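Local atomic coordinates of RNA polymerase ECF-subfamily sigma factor (Streptomyces venezuelae, PDB entry 6DXO), a protein that probably directs RNA polymerase to specific promoters during aerial mycelium formation, its activity usually held in check by an anti-sigma factor. Residues S56-Q61 and G66-T71; T25-I30 and A38-L43; L115-T120 and G129-L134; D94-R97 and Q103-C106. All blocks are in the same frame, centred on the assembly; numbering follows the deposited sequence.

Interaction 1 (S56-Q61 and G66-T71)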
loop_
_atom_site.group_PDB
_atom_site.type_symbol
_atom_site.label_atom_id
_atom_site.label_comp_id
_atom_site.label_asym_id
_atom_site.label_seq_id
_atom_site.Cartn_x
_atom_site.Cartn_y
_atom_site.Cartn_z
ATOM N N SER A 56 -15.271 -5.355 10.197
ATOM C CA SER A 56 -16.669 -5.475 10.666
ATOM C C SER A 56 -16.884 -4.779 12.017
ATOM O O SER A 56 -18.025 -4.587 12.458
ATOM C CB SER A 56 -17.106 -6.938 10.760
ATOM O OG SER A 56 -16.358 -7.641 11.735
ATOM N N THR A 57 -15.792 -4.407 12.675
ATOM C CA THR A 57 -15.887 -3.726 13.974
ATOM C C THR A 57 -15.733 -2.220 13.815
ATOM O O THR A 57 -15.999 -1.452 14.745
ATOM C CB THR A 57 -14.790 -4.190 14.937
ATOM O OG1 THR A 57 -13.522 -3.716 14.459
ATOM C CG2 THR A 57 -14.757 -5.708 15.029
ATOM N N PHE A 58 -15.284 -1.807 12.636
ATOM C CA PHE A 58 -15.021 -0.404 12.350
ATOM C C PHE A 58 -16.316 0.375 12.218
ATOM O O PHE A 58 -16.723 0.745 11.115
ATOM C CB PHE A 58 -14.176 -0.289 11.076
ATOM C CG PHE A 58 -13.675 1.098 10.795
ATOM C CD1 PHE A 58 -12.725 1.688 11.624
ATOM C CD2 PHE A 58 -14.112 1.791 9.696
ATOM C CE1 PHE A 58 -12.247 2.957 11.355
ATOM C CE2 PHE A 58 -13.640 3.065 9.426
ATOM C CZ PHE A 58 -12.702 3.645 10.261
ATOM N N THR A 59 -16.958 0.633 13.360
ATOM C CA THR A 59 -18.306 1.167 13.386
ATOM C C THR A 59 -18.530 2.162 14.532
ATOM O O THR A 59 -19.663 2.584 14.782
ATOM C CB THR A 59 -19.311 0.019 13.569
ATOM O OG1 THR A 59 -18.922 -0.759 14.705
ATOM C CG2 THR A 59 -19.327 -0.886 12.333
ATOM N N TRP A 60 -17.458 2.527 15.231
ATOM C CA TRP A 60 -17.572 3.469 16.343
ATOM C C TRP A 60 -17.723 4.916 15.873
ATOM O O TRP A 60 -17.282 5.280 14.783
ATOM C CB TRP A 60 -16.409 3.314 17.331
ATOM C CG TRP A 60 -15.049 3.515 16.742
ATOM C CD1 TRP A 60 -14.377 4.698 16.614
ATOM C CD2 TRP A 60 -14.191 2.505 16.208
ATOM N NE1 TRP A 60 -13.152 4.484 16.029
ATOM C CE2 TRP A 60 -13.013 3.147 15.773
ATOM C CE3 TRP A 60 -14.300 1.122 16.057
ATOM C CZ2 TRP A 60 -11.958 2.450 15.194
ATOM C CZ3 TRP A 60 -13.249 0.434 15.488
ATOM C CH2 TRP A 60 -12.096 1.098 15.061
ATOM N N GLN A 61 -18.331 5.735 16.725
ATOM C CA GLN A 61 -18.808 7.068 16.355
ATOM C C GLN A 61 -17.869 7.971 15.537
ATOM O O GLN A 61 -18.206 8.380 14.423
ATOM C CB GLN A 61 -19.297 7.814 17.600
ATOM C CG GLN A 61 -20.293 8.895 17.273
ATOM C CD GLN A 61 -21.425 8.378 16.405
ATOM O OE1 GLN A 61 -22.027 7.344 16.702
ATOM N NE2 GLN A 61 -21.709 9.086 15.316
ATOM N N GLY A 66 -8.036 6.471 7.626
ATOM C CA GLY A 66 -6.620 6.791 7.563
ATOM C C GLY A 66 -5.967 6.840 8.935
ATOM O O GLY A 66 -4.888 6.295 9.145
ATOM N N ALA A 67 -6.628 7.492 9.890
ATOM C CA ALA A 67 -6.121 7.538 11.255
ATOM C C ALA A 67 -6.055 6.146 11.876
ATOM O O ALA A 67 -5.138 5.830 12.613
ATOM C CB ALA A 67 -6.975 8.479 12.119
ATOM N N TRP A 68 -7.025 5.299 11.549
ATOM C CA TRP A 68 -7.052 3.940 12.070
ATOM C C TRP A 68 -5.872 3.141 11.532
ATOM O O TRP A 68 -5.201 2.428 12.267
ATOM C CB TRP A 68 -8.373 3.272 11.657
ATOM C CG TRP A 68 -8.634 1.957 12.289
ATOM C CD1 TRP A 68 -8.342 1.580 13.563
ATOM C CD2 TRP A 68 -9.279 0.836 11.675
ATOM N NE1 TRP A 68 -8.746 0.285 13.781
ATOM C CE2 TRP A 68 -9.332 -0.195 12.638
ATOM C CE3 TRP A 68 -9.796 0.600 10.395
ATOM C CZ2 TRP A 68 -9.897 -1.451 12.366
ATOM C CZ3 TRP A 68 -10.350 -0.646 10.120
ATOM C CH2 TRP A 68 -10.407 -1.652 11.105
ATOM N N LEU A 69 -5.627 3.274 10.233
ATOM C CA LEU A 69 -4.485 2.603 9.620
ATOM C C LEU A 69 -3.194 3.021 10.339
ATOM O O LEU A 69 -2.373 2.196 10.681
ATOM C CB LEU A 69 -4.403 2.957 8.135
ATOM C CG LEU A 69 -5.441 2.283 7.223
ATOM C CD1 LEU A 69 -5.371 2.834 5.801
ATOM C CD2 LEU A 69 -5.274 0.760 7.211
ATOM N N VAL A 70 -3.035 4.314 10.560
ATOM C CA VAL A 70 -1.830 4.827 11.197
ATOM C C VAL A 70 -1.655 4.267 12.609
ATOM O O VAL A 70 -0.549 3.880 13.023
ATOM C CB VAL A 70 -1.805 6.366 11.177
ATOM C CG1 VAL A 70 -0.701 6.885 12.072
ATOM C CG2 VAL A 70 -1.616 6.867 9.732
ATOM N N THR A 71 -2.757 4.181 13.341
ATOM C CA THR A 71 -2.691 3.655 14.691
ATOM C C THR A 71 -2.396 2.160 14.700
ATOM O O THR A 71 -1.683 1.682 15.563
ATOM C CB THR A 71 -3.960 4.021 15.515
ATOM O OG1 THR A 71 -5.134 3.527 14.855
ATOM C CG2 THR A 71 -4.088 5.522 15.624
#

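Interaction 2 (T25-I30 and A38-L43)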
loop_
_atom_site.group_PDB
_atom_site.type_symbol
_atom_site.label_atom_id
_atom_site.label_comp_id
_atom_site.label_asym_id
_atom_site.label_seq_id
_atom_site.Cartn_x
_atom_site.Cartn_y
_atom_site.Cartn_z
ATOM N N THR A 25 0.919 6.486 2.222
ATOM C CA THR A 25 0.964 7.185 3.504
ATOM C C THR A 25 1.341 6.246 4.644
ATOM O O THR A 25 2.141 6.622 5.508
ATOM C CB THR A 25 -0.380 7.897 3.819
ATOM O OG1 THR A 25 -0.711 8.800 2.746
ATOM C CG2 THR A 25 -0.251 8.687 5.100
ATOM N N VAL A 26 0.756 5.044 4.669
ATOM C CA VAL A 26 1.093 4.047 5.690
ATOM C C VAL A 26 2.571 3.705 5.561
ATOM O O VAL A 26 3.320 3.692 6.541
ATOM C CB VAL A 26 0.219 2.775 5.587
ATOM C CG1 VAL A 26 0.797 1.618 6.399
ATOM C CG2 VAL A 26 -1.224 3.076 6.047
ATOM N N TYR A 27 2.990 3.460 4.329
ATOM C CA TYR A 27 4.391 3.077 4.082
ATOM C C TYR A 27 5.348 4.145 4.581
ATOM O O TYR A 27 6.356 3.838 5.238
ATOM C CB TYR A 27 4.563 2.838 2.593
ATOM C CG TYR A 27 5.970 2.541 2.139
ATOM C CD1 TYR A 27 6.552 1.307 2.377
ATOM C CD2 TYR A 27 6.686 3.490 1.433
ATOM C CE1 TYR A 27 7.878 1.026 1.909
ATOM C CE2 TYR A 27 7.972 3.228 0.958
ATOM C CZ TYR A 27 8.554 2.005 1.207
ATOM O OH TYR A 27 9.825 1.774 0.733
ATOM N N ARG A 28 5.044 5.397 4.281
ATOM C CA ARG A 28 5.898 6.508 4.700
ATOM C C ARG A 28 5.936 6.686 6.207
ATOM O O ARG A 28 6.981 6.995 6.755
ATOM C CB ARG A 28 5.513 7.808 4.000
ATOM C CG ARG A 28 5.813 7.772 2.498
ATOM C CD ARG A 28 5.704 9.157 1.911
ATOM N NE ARG A 28 4.330 9.518 1.600
ATOM C CZ ARG A 28 3.788 9.377 0.393
ATOM N NH1 ARG A 28 4.510 8.886 -0.602
ATOM N NH2 ARG A 28 2.529 9.728 0.182
ATOM N N TYR A 29 4.810 6.454 6.882
ATOM C CA TYR A 29 4.835 6.504 8.341
ATOM C C TYR A 29 5.788 5.433 8.906
ATOM O O TYR A 29 6.609 5.696 9.813
ATOM C CB TYR A 29 3.418 6.340 8.898
ATOM C CG TYR A 29 3.425 6.131 10.406
ATOM C CD1 TYR A 29 3.578 7.212 11.275
ATOM C CD2 TYR A 29 3.333 4.850 10.949
ATOM C CE1 TYR A 29 3.591 7.021 12.673
ATOM C CE2 TYR A 29 3.355 4.656 12.338
ATOM C CZ TYR A 29 3.498 5.740 13.179
ATOM O OH TYR A 29 3.543 5.539 14.549
ATOM N N ILE A 30 5.697 4.234 8.345
ATOM C CA ILE A 30 6.475 3.086 8.800
ATOM C C ILE A 30 7.965 3.209 8.419
ATOM O O ILE A 30 8.845 2.859 9.208
ATOM C CB ILE A 30 5.882 1.759 8.245
ATOM C CG1 ILE A 30 4.474 1.508 8.818
ATOM C CG2 ILE A 30 6.764 0.564 8.556
ATOM C CD1 ILE A 30 3.817 0.223 8.293
ATOM N N ALA A 38 12.323 -3.653 3.105
ATOM C CA ALA A 38 11.569 -4.904 3.168
ATOM C C ALA A 38 10.672 -4.993 4.415
ATOM O O ALA A 38 9.516 -5.406 4.340
ATOM C CB ALA A 38 12.520 -6.098 3.105
ATOM N N THR A 39 11.213 -4.622 5.567
ATOM C CA THR A 39 10.411 -4.589 6.781
ATOM C C THR A 39 9.277 -3.579 6.661
ATOM O O THR A 39 8.135 -3.867 7.040
ATOM C CB THR A 39 11.272 -4.288 8.020
ATOM O OG1 THR A 39 12.243 -5.335 8.177
ATOM C CG2 THR A 39 10.410 -4.206 9.260
ATOM N N ALA A 40 9.580 -2.410 6.107
ATOM C CA ALA A 40 8.554 -1.376 5.929
ATOM C C ALA A 40 7.441 -1.866 4.983
ATOM O O ALA A 40 6.251 -1.639 5.225
ATOM C CB ALA A 40 9.167 -0.082 5.429
ATOM N N GLU A 41 7.832 -2.571 3.928
ATOM C CA GLU A 41 6.856 -3.127 2.987
ATOM C C GLU A 41 5.998 -4.180 3.673
ATOM O O GLU A 41 4.771 -4.188 3.519
ATOM C CB GLU A 41 7.556 -3.739 1.760
ATOM C CG GLU A 41 8.298 -2.725 0.882
ATOM C CD GLU A 41 9.279 -3.375 -0.093
ATOM O OE1 GLU A 41 9.466 -4.605 -0.033
ATOM O OE2 GLU A 41 9.858 -2.646 -0.923
ATOM N N ASP A 42 6.637 -5.073 4.429
ATOM C CA ASP A 42 5.926 -6.153 5.115
ATOM C C ASP A 42 4.923 -5.641 6.151
ATOM O O ASP A 42 3.791 -6.128 6.228
ATOM C CB ASP A 42 6.901 -7.132 5.777
ATOM C CG ASP A 42 7.624 -8.014 4.769
ATOM O OD1 ASP A 42 7.224 -8.026 3.582
ATOM O OD2 ASP A 42 8.587 -8.706 5.173
ATOM N N LEU A 43 5.337 -4.663 6.950
ATOM C CA LEU A 43 4.434 -4.085 7.936
ATOM C C LEU A 43 3.319 -3.253 7.277
ATOM O O LEU A 43 2.255 -3.052 7.852
ATOM C CB LEU A 43 5.205 -3.272 8.993
ATOM C CG LEU A 43 6.150 -4.052 9.919
ATOM C CD1 LEU A 43 6.809 -3.104 10.920
ATOM C CD2 LEU A 43 5.437 -5.174 10.642
HETATM O O HOH W 1 9.238 -0.186 -1.618
#

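Interaction 3 (L115-T120 and G129-L134)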
loop_
_atom_site.group_PDB
_atom_site.type_symbol
_atom_site.label_atom_id
_atom_site.label_comp_id
_atom_site.label_asym_id
_atom_site.label_seq_id
_atom_site.Cartn_x
_atom_site.Cartn_y
_atom_site.Cartn_z
ATOM N N LEU A 115 1.950 -9.070 -18.342
ATOM C CA LEU A 115 2.902 -8.652 -19.381
ATOM C C LEU A 115 3.481 -9.863 -20.114
ATOM O O LEU A 115 3.721 -10.904 -19.507
ATOM C CB LEU A 115 4.048 -7.801 -18.809
ATOM C CG LEU A 115 3.786 -6.296 -18.791
ATOM C CD1 LEU A 115 2.570 -5.986 -17.917
ATOM C CD2 LEU A 115 5.019 -5.551 -18.296
ATOM N N SER A 116 3.700 -9.715 -21.420
ATOM C CA SER A 116 4.333 -10.766 -22.211
ATOM C C SER A 116 5.791 -10.937 -21.805
ATOM O O SER A 116 6.341 -10.102 -21.100
ATOM C CB SER A 116 4.255 -10.439 -23.712
ATOM O OG SER A 116 5.060 -9.321 -24.061
ATOM N N VAL A 117 6.426 -12.015 -22.262
ATOM C CA VAL A 117 7.870 -12.169 -22.092
ATOM C C VAL A 117 8.625 -10.950 -22.626
ATOM O O VAL A 117 9.526 -10.441 -21.971
ATOM C CB VAL A 117 8.413 -13.440 -22.799
ATOM C CG1 VAL A 117 9.927 -13.430 -22.787
ATOM C CG2 VAL A 117 7.885 -14.688 -22.112
ATOM N N ALA A 118 8.257 -10.480 -23.815
ATOM C CA ALA A 118 8.923 -9.319 -24.405
ATOM C C ALA A 118 8.734 -8.037 -23.588
ATOM O O ALA A 118 9.693 -7.305 -23.335
ATOM C CB ALA A 118 8.458 -9.104 -25.848
ATOM N N GLU A 119 7.495 -7.767 -23.180
ATOM C CA GLU A 119 7.204 -6.605 -22.341
ATOM C C GLU A 119 7.976 -6.709 -21.024
ATOM O O GLU A 119 8.617 -5.743 -20.610
ATOM C CB GLU A 119 5.693 -6.463 -22.085
ATOM C CG GLU A 119 4.893 -5.995 -23.312
ATOM C CD GLU A 119 3.462 -6.504 -23.316
ATOM O OE1 GLU A 119 3.029 -7.192 -22.393
ATOM O OE2 GLU A 119 2.720 -6.177 -24.368
ATOM N N THR A 120 7.936 -7.883 -20.388
ATOM C CA THR A 120 8.687 -8.110 -19.145
ATOM C C THR A 120 10.193 -7.884 -19.336
ATOM O O THR A 120 10.870 -7.262 -18.509
ATOM C CB THR A 120 8.410 -9.523 -18.587
ATOM O OG1 THR A 120 7.015 -9.630 -18.262
ATOM C CG2 THR A 120 9.236 -9.797 -17.329
ATOM N N GLY A 129 15.434 -14.327 -23.600
ATOM C CA GLY A 129 16.029 -15.577 -23.156
ATOM C C GLY A 129 16.189 -15.623 -21.648
ATOM O O GLY A 129 15.796 -16.596 -20.997
ATOM N N ALA A 130 16.763 -14.563 -21.091
ATOM C CA ALA A 130 16.923 -14.445 -19.649
ATOM C C ALA A 130 15.568 -14.443 -18.931
ATOM O O ALA A 130 15.455 -14.965 -17.824
ATOM C CB ALA A 130 17.720 -13.197 -19.293
ATOM N N ILE A 131 14.544 -13.864 -19.556
ATOM C CA ILE A 131 13.203 -13.891 -18.958
ATOM C C ILE A 131 12.618 -15.310 -18.964
ATOM O O ILE A 131 12.024 -15.753 -17.986
ATOM C CB ILE A 131 12.209 -12.898 -19.635
ATOM C CG1 ILE A 131 12.711 -11.454 -19.525
ATOM C CG2 ILE A 131 10.791 -13.040 -19.035
ATOM C CD1 ILE A 131 12.976 -10.984 -18.109
ATOM N N LYS A 132 12.788 -16.040 -20.063
ATOM C CA LYS A 132 12.275 -17.404 -20.096
ATOM C C LYS A 132 12.939 -18.264 -19.022
ATOM O O LYS A 132 12.277 -19.063 -18.363
ATOM C CB LYS A 132 12.442 -18.024 -21.481
ATOM C CG LYS A 132 11.483 -17.477 -22.511
ATOM C CD LYS A 132 11.703 -18.128 -23.866
ATOM C CE LYS A 132 10.921 -17.400 -24.947
ATOM N NZ LYS A 132 11.010 -18.097 -26.254
ATOM N N THR A 133 14.250 -18.105 -18.855
ATOM C CA THR A 133 14.958 -18.809 -17.795
ATOM C C THR A 133 14.435 -18.380 -16.423
ATOM O O THR A 133 14.170 -19.211 -15.551
ATOM C CB THR A 133 16.469 -18.541 -17.863
ATOM O OG1 THR A 133 16.985 -19.065 -19.094
ATOM C CG2 THR A 133 17.181 -19.211 -16.698
ATOM N N LEU A 134 14.284 -17.073 -16.246
ATOM C CA LEU A 134 13.907 -16.506 -14.955
ATOM C C LEU A 134 12.515 -16.921 -14.507
ATOM O O LEU A 134 12.296 -17.230 -13.331
ATOM C CB LEU A 134 14.023 -14.978 -15.000
ATOM C CG LEU A 134 13.743 -14.203 -13.715
ATOM C CD1 LEU A 134 14.492 -14.810 -12.528
ATOM C CD2 LEU A 134 14.105 -12.733 -13.903
#

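Interaction 4 (D94-R97 and Q103-C106)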
loop_
_atom_site.group_PDB
_atom_site.type_symbol
_atom_site.label_atom_id
_atom_site.label_comp_id
_atom_site.label_asym_id
_atom_site.label_seq_id
_atom_site.Cartn_x
_atom_site.Cartn_y
_atom_site.Cartn_z
ATOM N N ASP A 94 1.684 -15.366 -0.536
ATOM C CA ASP A 94 2.765 -15.150 0.422
ATOM C C ASP A 94 4.000 -15.953 0.001
ATOM O O ASP A 94 5.129 -15.595 0.323
ATOM C CB ASP A 94 2.334 -15.454 1.859
ATOM C CG ASP A 94 2.272 -16.929 2.150
ATOM O OD1 ASP A 94 1.178 -17.513 2.036
ATOM O OD2 ASP A 94 3.318 -17.504 2.505
ATOM N N ALA A 95 3.775 -17.027 -0.749
ATOM C CA ALA A 95 4.873 -17.727 -1.404
ATOM C C ALA A 95 5.586 -16.789 -2.379
ATOM O O ALA A 95 6.811 -16.766 -2.441
ATOM C CB ALA A 95 4.365 -18.964 -2.125
ATOM N N VAL A 96 4.820 -16.006 -3.134
ATOM C CA VAL A 96 5.416 -15.061 -4.084
ATOM C C VAL A 96 6.286 -14.027 -3.376
ATOM O O VAL A 96 7.347 -13.649 -3.863
ATOM C CB VAL A 96 4.344 -14.321 -4.926
ATOM C CG1 VAL A 96 5.002 -13.274 -5.809
ATOM C CG2 VAL A 96 3.534 -15.302 -5.757
ATOM N N ARG A 97 5.823 -13.562 -2.216
ATOM C CA ARG A 97 6.556 -12.550 -1.466
ATOM C C ARG A 97 7.899 -13.072 -0.952
ATOM O O ARG A 97 8.763 -12.290 -0.566
ATOM C CB ARG A 97 5.705 -12.018 -0.306
ATOM C CG ARG A 97 4.765 -10.889 -0.693
ATOM C CD ARG A 97 5.263 -9.547 -0.158
ATOM N NE ARG A 97 6.606 -9.215 -0.630
ATOM C CZ ARG A 97 7.315 -8.175 -0.200
ATOM N NH1 ARG A 97 6.810 -7.360 0.714
ATOM N NH2 ARG A 97 8.528 -7.946 -0.682
ATOM N N GLN A 103 13.187 -12.950 -9.226
ATOM C CA GLN A 103 12.109 -13.910 -9.454
ATOM C C GLN A 103 10.749 -13.341 -9.053
ATOM O O GLN A 103 9.736 -13.591 -9.715
ATOM C CB GLN A 103 12.379 -15.222 -8.709
ATOM C CG GLN A 103 13.600 -15.976 -9.226
ATOM C CD GLN A 103 13.848 -17.282 -8.491
ATOM O OE1 GLN A 103 13.112 -17.650 -7.585
ATOM N NE2 GLN A 103 14.897 -17.996 -8.897
ATOM N N GLN A 104 10.719 -12.569 -7.974
ATOM C CA GLN A 104 9.450 -11.977 -7.546
ATOM C C GLN A 104 8.905 -11.007 -8.599
ATOM O O GLN A 104 7.752 -11.090 -9.006
ATOM C CB GLN A 104 9.581 -11.273 -6.194
ATOM C CG GLN A 104 8.207 -10.949 -5.602
ATOM C CD GLN A 104 8.256 -10.389 -4.191
ATOM O OE1 GLN A 104 7.378 -9.617 -3.798
ATOM N NE2 GLN A 104 9.264 -10.789 -3.416
ATOM N N GLU A 105 9.753 -10.089 -9.041
ATOM C CA GLU A 105 9.375 -9.134 -10.068
ATOM C C GLU A 105 8.957 -9.824 -11.366
ATOM O O GLU A 105 8.017 -9.384 -12.028
ATOM C CB GLU A 105 10.526 -8.174 -10.356
ATOM C CG GLU A 105 10.200 -7.156 -11.430
ATOM C CD GLU A 105 11.239 -6.063 -11.521
ATOM O OE1 GLU A 105 12.330 -6.236 -10.931
ATOM O OE2 GLU A 105 10.961 -5.032 -12.175
ATOM N N CYS A 106 9.661 -10.893 -11.738
ATOM C CA CYS A 106 9.326 -11.602 -12.972
ATOM C C CYS A 106 7.909 -12.183 -12.908
ATOM O O CYS A 106 7.093 -11.952 -13.798
ATOM C CB CYS A 106 10.350 -12.705 -13.277
ATOM S SG CYS A 106 10.187 -13.431 -14.936
#

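Interaction 1 (S56-Q61 and G66-T71)
Phe58 and Trp60, from the loop that follows helix 37-53, both bear on the same face of the Trp68 indole on helix 65-79. The first aromatic contact is an offset stack. The Phe58 ring and the six-membered ring of Trp68 have centroids 4.4 Å apart and planes inclined by only 17°, and Phe58 CD1 comes to 3.4 Å from Trp68 CE3, lying over the rim of the indole rather than its middle. The two side chains run past each other in opposite directions. In each, CG stands opposite the backbone N about the first side-chain bond (chi1 -171° for Trp68), which carries both rings into the space between loop and helix.

The second aromatic contact is edge-to-face. Trp60 turns the edge of its six-membered ring to the five-membered ring of Trp68, the planes standing at 83°; its CH2 lies 3.7 Å from Trp68 NE1 and 3.9 Å from Trp68 CE2.

Hydrogen bonding serves to shape the backbone around the cluster. An inverse gamma turn pivots on Phe58, closed by a weak bond of 2.7 Å from Thr59 N to Thr57 O, and Phe58 O accepts from Gln8 NE2. Trp68 also packs on Ala51 of helix 37-53 and on Arg54.

Between the segments the contact is therefore carried mainly by ring surfaces: one stacked and one perpendicular partner probably help to set the tilt of the Trp68 indole by shape and dispersion, within sigma-70 region 2, while no polar bond links residues 56-61 to 66-71.

Interaction 2 (T25-I30 and A38-L43)
Ile30 reaches across to helix 37-53 with two branches. Its CG2 methyl lies 3.7 Å from Ala40 CA, while CD1 at the end of the other branch comes to 3.8 Å from Leu43 CB and also touches the Leu43 backbone carbonyl. A chi1 of -65° sets CG1 beside the backbone N and turns CG2 away from it, which spreads the branches over two residues about one helical turn apart. Tyr27 supplies the rest: its CE1 is 3.9 Å from Ala40 CB and equally 3.9 Å from Glu41 CG. The tyrosine and glutamate side chains lie alongside, pointing the same way, and a water joins their ends, 3.1 Å from Tyr27 OH and donating to Glu41 OE2 at 2.6 Å.

The frame is a helix pair of sigma-70 region 2, the axes of the two short segments approaching to 9.0 Å with directions 134° apart. Asp42 and Leu43 belong to the motif that probably binds the polymerase core.

Farther out, Ile30 also packs on Ala73, and Leu43 on Val77, both of helix 65-79, which packs against this pair. The second protein chain of the complex covers the Tyr27 and Glu41 flank with its Leu58 and Val62, and its Gln66 NE2 donates a hydrogen bond to Glu41 O.

Interaction 3 (L115-T120 and G129-L134)
Val117 and Thr120 pack their methyl groups on Ile131 in an apolar helix-to-helix contact between helix 117-124 and helix 128-144, the pair that forms the helix-turn-helix of sigma-70 region 4. The backbones are closest at Val117 and Ile131, whose CA atoms are 6.4 Å apart. Val117 CG1 lies 3.9 Å from Ile131 CG2, the two side chains sliding past each other, and the same CG1 skirts the Lys132 chain, 4.3 Å from its CG.

Thr120 divides its branches between two tasks. Its chi1 of -62° keeps the hydroxyl on the side of the backbone N and sends the methyl across the gap: CG2 meets Ile131 CG2 at 4.0 Å, while OG1 donates to Ser116 O at 3.0 Å from above the carbonyl plane. A valine here would probably leave Ser116 O with Thr120 N as its one donor among the residues of this contact. Ser116 is the N-cap of helix 117-124 and forms a capping box with Glu119: Glu119 N donates to Ser116 OG at 3.0 Å, nearly straight at 171°, and Ser116 N returns a bond of 2.8 Å to Glu119 OE1.

In region 4 of this family the second helix of the motif generally reads the -35 promoter element, consistent with the position of helix 128-144. Around the contact, Ile131 continues onto Ala121 and Met124 of helix 117-124, and Arg110 of helix 101-112 packs against Val117 and Thr120.

Interaction 4 (D94-R97 and Q103-C106)
The guanidinium of Arg97 and the amide of Gln104 meet with their planes 63° apart, so they neither stack nor pair flat. Arg97 NE gives Gln104 OE1 a weak hydrogen bond, 3.3 Å long and bent to 134°, and NH2 lies farther from the same oxygen at 3.7 Å. The aliphatic part of Gln104 meets the backbone of helix 89-98: CG lies 3.3 Å from Val96 O, and 4.0 Å from Val96 CG1. Gln104 reaches this place because a chi1 of -167° swings CG away from the backbone N and its chain runs extended beyond. Its NE2 lies 3.3 Å from Arg97 O and donates a hydrogen bond to Leu99 O, in the turn between the helices. Through this bond and its contact with Val96 O, Gln104 closes the turn joining helices 89-98 and 101-112 of sigma-70 region 4. With an alanine here, Leu99 O is likely to lose this donor and Arg97 NE its weak acceptor.

The stronger partner of Arg97 is Asp42 of helix 37-53, which forms a salt bridge with NH1; Glu41 is only a long, weak ion pair with NH2. Val65 of the second protein chain packs on Arg97, while Leu142 and Met124, from helices 128-144 and 117-124, lie against Ala95 and Cys106.

How the interactions relate
Along the chain the order is interaction 2, interaction 1, interaction 4, interaction 3, each closing before the next opens. Interactions 1 and 2 belong to region 2, with centres 18 Å apart, and meet where Leu69 CB lies 3.8 Å from Val26 CG2. Interactions 3 and 4 share region 4, with centres 15 Å apart, and meet where Leu134 CG is 3.7 Å from Cys106 CB. The two regions touch through interactions 2 and 4, where Asp42 OD1 is 3.0 Å from Arg97 NH1, whereas interactions 1 and 3 are 42 Å apart, centre to centre. Since Asp42 lies in the probable core-binding motif, the salt bridge ties that surface to region 4 in this complex.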